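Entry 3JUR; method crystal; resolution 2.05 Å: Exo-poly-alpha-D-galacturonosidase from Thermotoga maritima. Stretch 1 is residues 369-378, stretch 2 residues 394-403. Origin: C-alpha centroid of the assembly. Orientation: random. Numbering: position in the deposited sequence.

Stretch 1, residues 369-378: YLPVVRSVFV
Stretch 2 394-403: GLENDYVKDI

The two stretches run side by side in the same direction, as neighbouring strands of a parallel sheet. The axes of strands 372-378 and 400-403 come within 4.6 Å, with 15° between their N-to-C directions, and together the stretches bury 591 Å². Across the pair, Val373 lies nearest Val400, Arg374 nearest Lys401 (CA to CA 4.6 Å), Ser375 nearest Asp402 and Val376 nearest Ile403 (CA to CA 4.9 Å).

The ladder begins with a nearly straight hydrogen bond from Lys401 N to Val373 O (3.1 Å, 171°). Beyond it the backbone kinks on both strands at the same level: Ser375 (phi/psi 58/62) and Asp402 (55/54) both adopt left-handed conformations, while Arg374 (-154/165) and Lys401 (-119/150) before them are extended. The hydrogen bonds here are bent: Ser375 N to Lys401 O is 3.2 Å at 140°, and Val376 N to Asp402 O is 3.2 Å at 142°. Arg374 CA also closes on Lys401 O (3.1 Å), and Ile403 CA lies 3.5 Å from Val376 O, so CA-H...O contacts supplement the ladder.

Three pairs of side chains meet one to one. Val373 and Val400, both t, touch through their CG1 atoms at 4.3 Å. On the face carrying Val376 (t) and Ile403 (chi1 m, chi2 m), the isoleucine folds its tip toward the neighbouring strand, bringing CD1 to 3.6 Å from Val376 CB and filling the space beside the valine. On the other face, Arg374 and Lys401 meet only near their roots, CB to CB 3.9 Å, and their charged ends lead away; Lys401 NZ turns back to bond Tyr399 O at 3.1 Å. The remaining contacts are shared. At the kink, Asp402 (chi1 t) points toward stretch 1 and accepts a hydrogen bond from Ser375 OG (chi1 m) at OD2, 2.9 Å. The Phe377 ring (chi1 m) brings CZ to 3.7 Å from the same Asp402 OD2, obliquely.

Before the strands, a type I turn from Leu395 to Asp398 is closed by Asp398 N to Leu395 O and Leu395 N to Asp398 O, each 2.9 Å. Leu370 (m, t) points toward this turn: its CD2 packs 3.9 Å from Leu395 CD1 and reaches 3.5 Å from Asn397 OD1. Asp398 (chi1 t) returns the approach, its OD2 2.5 Å from Pro371 O and 3.4 Å from Pro371 CD. A water links the segments, accepting from Val373 N at 2.9 Å and lying 2.8 Å from Asp398 OD1.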

# COMPACT_ATOMS: atom_id res chain seq x y z
N TYR D 369 0.47 38.14 -20.75
CA TYR D 369 0.96 37.07 -21.63
C TYR D 369 0.92 35.70 -20.94
O TYR D 369 1.92 35.25 -20.38
CB TYR D 369 2.35 37.40 -22.17
CG TYR D 369 2.43 38.77 -22.81
CD1 TYR D 369 2.11 38.96 -24.16
CD2 TYR D 369 2.79 39.90 -22.06
CE1 TYR D 369 2.17 40.23 -24.75
CE2 TYR D 369 2.85 41.16 -22.64
CZ TYR D 369 2.54 41.32 -23.98
OH TYR D 369 2.61 42.58 -24.53
N LEU D 370 -0.25 35.06 -21.00
CA LEU D 370 -0.49 33.79 -20.32
C LEU D 370 0.31 32.66 -20.99
O LEU D 370 0.18 32.45 -22.20
CB LEU D 370 -1.99 33.46 -20.28
CG LEU D 370 -2.92 34.40 -19.49
CD1 LEU D 370 -4.38 34.24 -19.93
CD2 LEU D 370 -2.78 34.22 -17.98
N PRO D 371 1.15 31.95 -20.22
CA PRO D 371 1.97 30.88 -20.79
C PRO D 371 1.18 29.59 -21.03
O PRO D 371 0.30 29.24 -20.23
CB PRO D 371 3.05 30.66 -19.73
CG PRO D 371 2.45 31.12 -18.46
CD PRO D 371 1.43 32.17 -18.79
N VAL D 372 1.49 28.91 -22.12
CA VAL D 372 0.88 27.61 -22.39
C VAL D 372 1.75 26.56 -21.72
O VAL D 372 2.92 26.42 -22.06
CB VAL D 372 0.77 27.34 -23.92
CG1 VAL D 372 0.18 25.95 -24.18
CG2 VAL D 372 -0.06 28.42 -24.62
N VAL D 373 1.19 25.85 -20.73
CA VAL D 373 1.93 24.80 -20.02
C VAL D 373 1.11 23.52 -20.09
O VAL D 373 0.07 23.39 -19.42
CB VAL D 373 2.27 25.17 -18.55
CG1 VAL D 373 3.11 24.08 -17.88
CG2 VAL D 373 3.01 26.52 -18.47
N ARG D 374 1.57 22.59 -20.93
CA ARG D 374 0.85 21.33 -21.18
C ARG D 374 1.75 20.18 -21.63
O ARG D 374 2.91 20.40 -22.02
CB ARG D 374 -0.31 21.53 -22.17
CG ARG D 374 -0.10 22.65 -23.16
CD ARG D 374 0.25 22.20 -24.57
NE ARG D 374 -0.94 22.04 -25.40
CZ ARG D 374 -1.05 22.41 -26.67
NH1 ARG D 374 -0.03 22.97 -27.31
NH2 ARG D 374 -2.18 22.21 -27.32
N SER D 375 1.20 18.97 -21.57
CA SER D 375 1.87 17.76 -22.09
C SER D 375 3.23 17.49 -21.46
O SER D 375 4.27 17.52 -22.14
CB SER D 375 1.95 17.81 -23.62
OG SER D 375 0.64 17.96 -24.14
N VAL D 376 3.22 17.27 -20.15
CA VAL D 376 4.41 16.91 -19.40
C VAL D 376 4.21 15.47 -18.94
O VAL D 376 3.17 15.13 -18.37
CB VAL D 376 4.66 17.86 -18.20
CG1 VAL D 376 5.97 17.50 -17.47
CG2 VAL D 376 4.70 19.33 -18.65
N PHE D 377 5.21 14.64 -19.21
CA PHE D 377 5.11 13.20 -18.99
C PHE D 377 6.24 12.70 -18.11
O PHE D 377 7.43 12.85 -18.43
CB PHE D 377 5.06 12.45 -20.34
CG PHE D 377 4.03 13.00 -21.29
CD1 PHE D 377 2.69 12.65 -21.16
CD2 PHE D 377 4.39 13.90 -22.29
CE1 PHE D 377 1.72 13.18 -22.03
CE2 PHE D 377 3.44 14.44 -23.16
CZ PHE D 377 2.10 14.07 -23.03
N VAL D 378 5.86 12.13 -16.97
CA VAL D 378 6.79 11.52 -16.05
C VAL D 378 6.48 10.03 -16.09
O VAL D 378 5.35 9.60 -15.85
CB VAL D 378 6.64 12.07 -14.60
CG1 VAL D 378 7.57 11.33 -13.64
CG2 VAL D 378 6.93 13.57 -14.55
N GLY D 394 -1.34 26.23 -11.49
CA GLY D 394 -1.68 27.04 -12.66
C GLY D 394 -2.38 28.33 -12.27
O GLY D 394 -2.29 28.77 -11.13
N LEU D 395 -3.06 28.94 -13.23
CA LEU D 395 -3.84 30.16 -12.98
C LEU D 395 -5.31 29.92 -13.29
O LEU D 395 -5.64 29.04 -14.09
CB LEU D 395 -3.28 31.33 -13.81
CG LEU D 395 -1.77 31.55 -13.73
CD1 LEU D 395 -1.27 32.43 -14.88
CD2 LEU D 395 -1.36 32.13 -12.38
N GLU D 396 -6.19 30.68 -12.65
CA GLU D 396 -7.64 30.58 -12.85
C GLU D 396 -8.06 30.66 -14.33
O GLU D 396 -8.95 29.93 -14.78
CB GLU D 396 -8.36 31.65 -12.00
CG GLU D 396 -9.86 31.72 -12.21
CD GLU D 396 -10.63 32.23 -10.99
OE1 GLU D 396 -10.03 32.85 -10.07
OE2 GLU D 396 -11.87 31.99 -10.95
N ASN D 397 -7.41 31.54 -15.09
CA ASN D 397 -7.63 31.66 -16.53
C ASN D 397 -6.57 30.94 -17.40
O ASN D 397 -6.44 31.21 -18.59
CB ASN D 397 -7.70 33.15 -16.92
CG ASN D 397 -6.44 33.92 -16.54
OD1 ASN D 397 -5.52 33.38 -15.91
ND2 ASN D 397 -6.40 35.19 -16.92
N ASP D 398 -5.81 30.03 -16.79
CA ASP D 398 -4.73 29.33 -17.49
C ASP D 398 -4.33 28.07 -16.71
O ASP D 398 -3.33 28.06 -16.00
CB ASP D 398 -3.53 30.28 -17.70
CG ASP D 398 -2.45 29.70 -18.61
OD1 ASP D 398 -2.68 28.67 -19.28
OD2 ASP D 398 -1.36 30.30 -18.65
N TYR D 399 -5.14 27.03 -16.83
CA TYR D 399 -4.85 25.75 -16.19
C TYR D 399 -3.58 25.12 -16.75
O TYR D 399 -3.30 25.24 -17.95
CB TYR D 399 -6.00 24.77 -16.43
CG TYR D 399 -7.10 24.77 -15.38
CD1 TYR D 399 -7.71 25.96 -14.97
CD2 TYR D 399 -7.56 23.58 -14.84
CE1 TYR D 399 -8.74 25.95 -14.02
CE2 TYR D 399 -8.59 23.56 -13.89
CZ TYR D 399 -9.16 24.74 -13.49
OH TYR D 399 -10.17 24.72 -12.56
N VAL D 400 -2.82 24.44 -15.88
CA VAL D 400 -1.81 23.47 -16.30
C VAL D 400 -2.57 22.25 -16.87
O VAL D 400 -3.48 21.71 -16.22
CB VAL D 400 -0.90 23.06 -15.12
CG1 VAL D 400 0.17 22.07 -15.56
CG2 VAL D 400 -0.21 24.28 -14.53
N LYS D 401 -2.23 21.84 -18.09
CA LYS D 401 -3.00 20.81 -18.79
C LYS D 401 -2.16 19.58 -19.11
O LYS D 401 -0.95 19.69 -19.34
CB LYS D 401 -3.61 21.36 -20.08
CG LYS D 401 -4.64 22.46 -19.89
CD LYS D 401 -4.78 23.29 -21.16
CE LYS D 401 -5.79 24.44 -21.02
NZ LYS D 401 -5.24 25.62 -20.28
N ASP D 402 -2.83 18.43 -19.15
CA ASP D 402 -2.24 17.19 -19.68
C ASP D 402 -0.91 16.81 -19.01
O ASP D 402 0.11 16.60 -19.67
CB ASP D 402 -2.08 17.30 -21.21
CG ASP D 402 -1.78 15.96 -21.88
OD1 ASP D 402 -2.30 14.91 -21.42
OD2 ASP D 402 -1.03 15.97 -22.88
N ILE D 403 -0.94 16.72 -17.69
CA ILE D 403 0.20 16.22 -16.94
C ILE D 403 -0.07 14.77 -16.61
O ILE D 403 -1.11 14.45 -16.01
CB ILE D 403 0.47 17.03 -15.63
CG1 ILE D 403 0.46 18.54 -15.88
CG2 ILE D 403 1.79 16.57 -14.98
CD1 ILE D 403 1.50 19.07 -16.90
O HOH W 1 -1.54 26.24 -19.88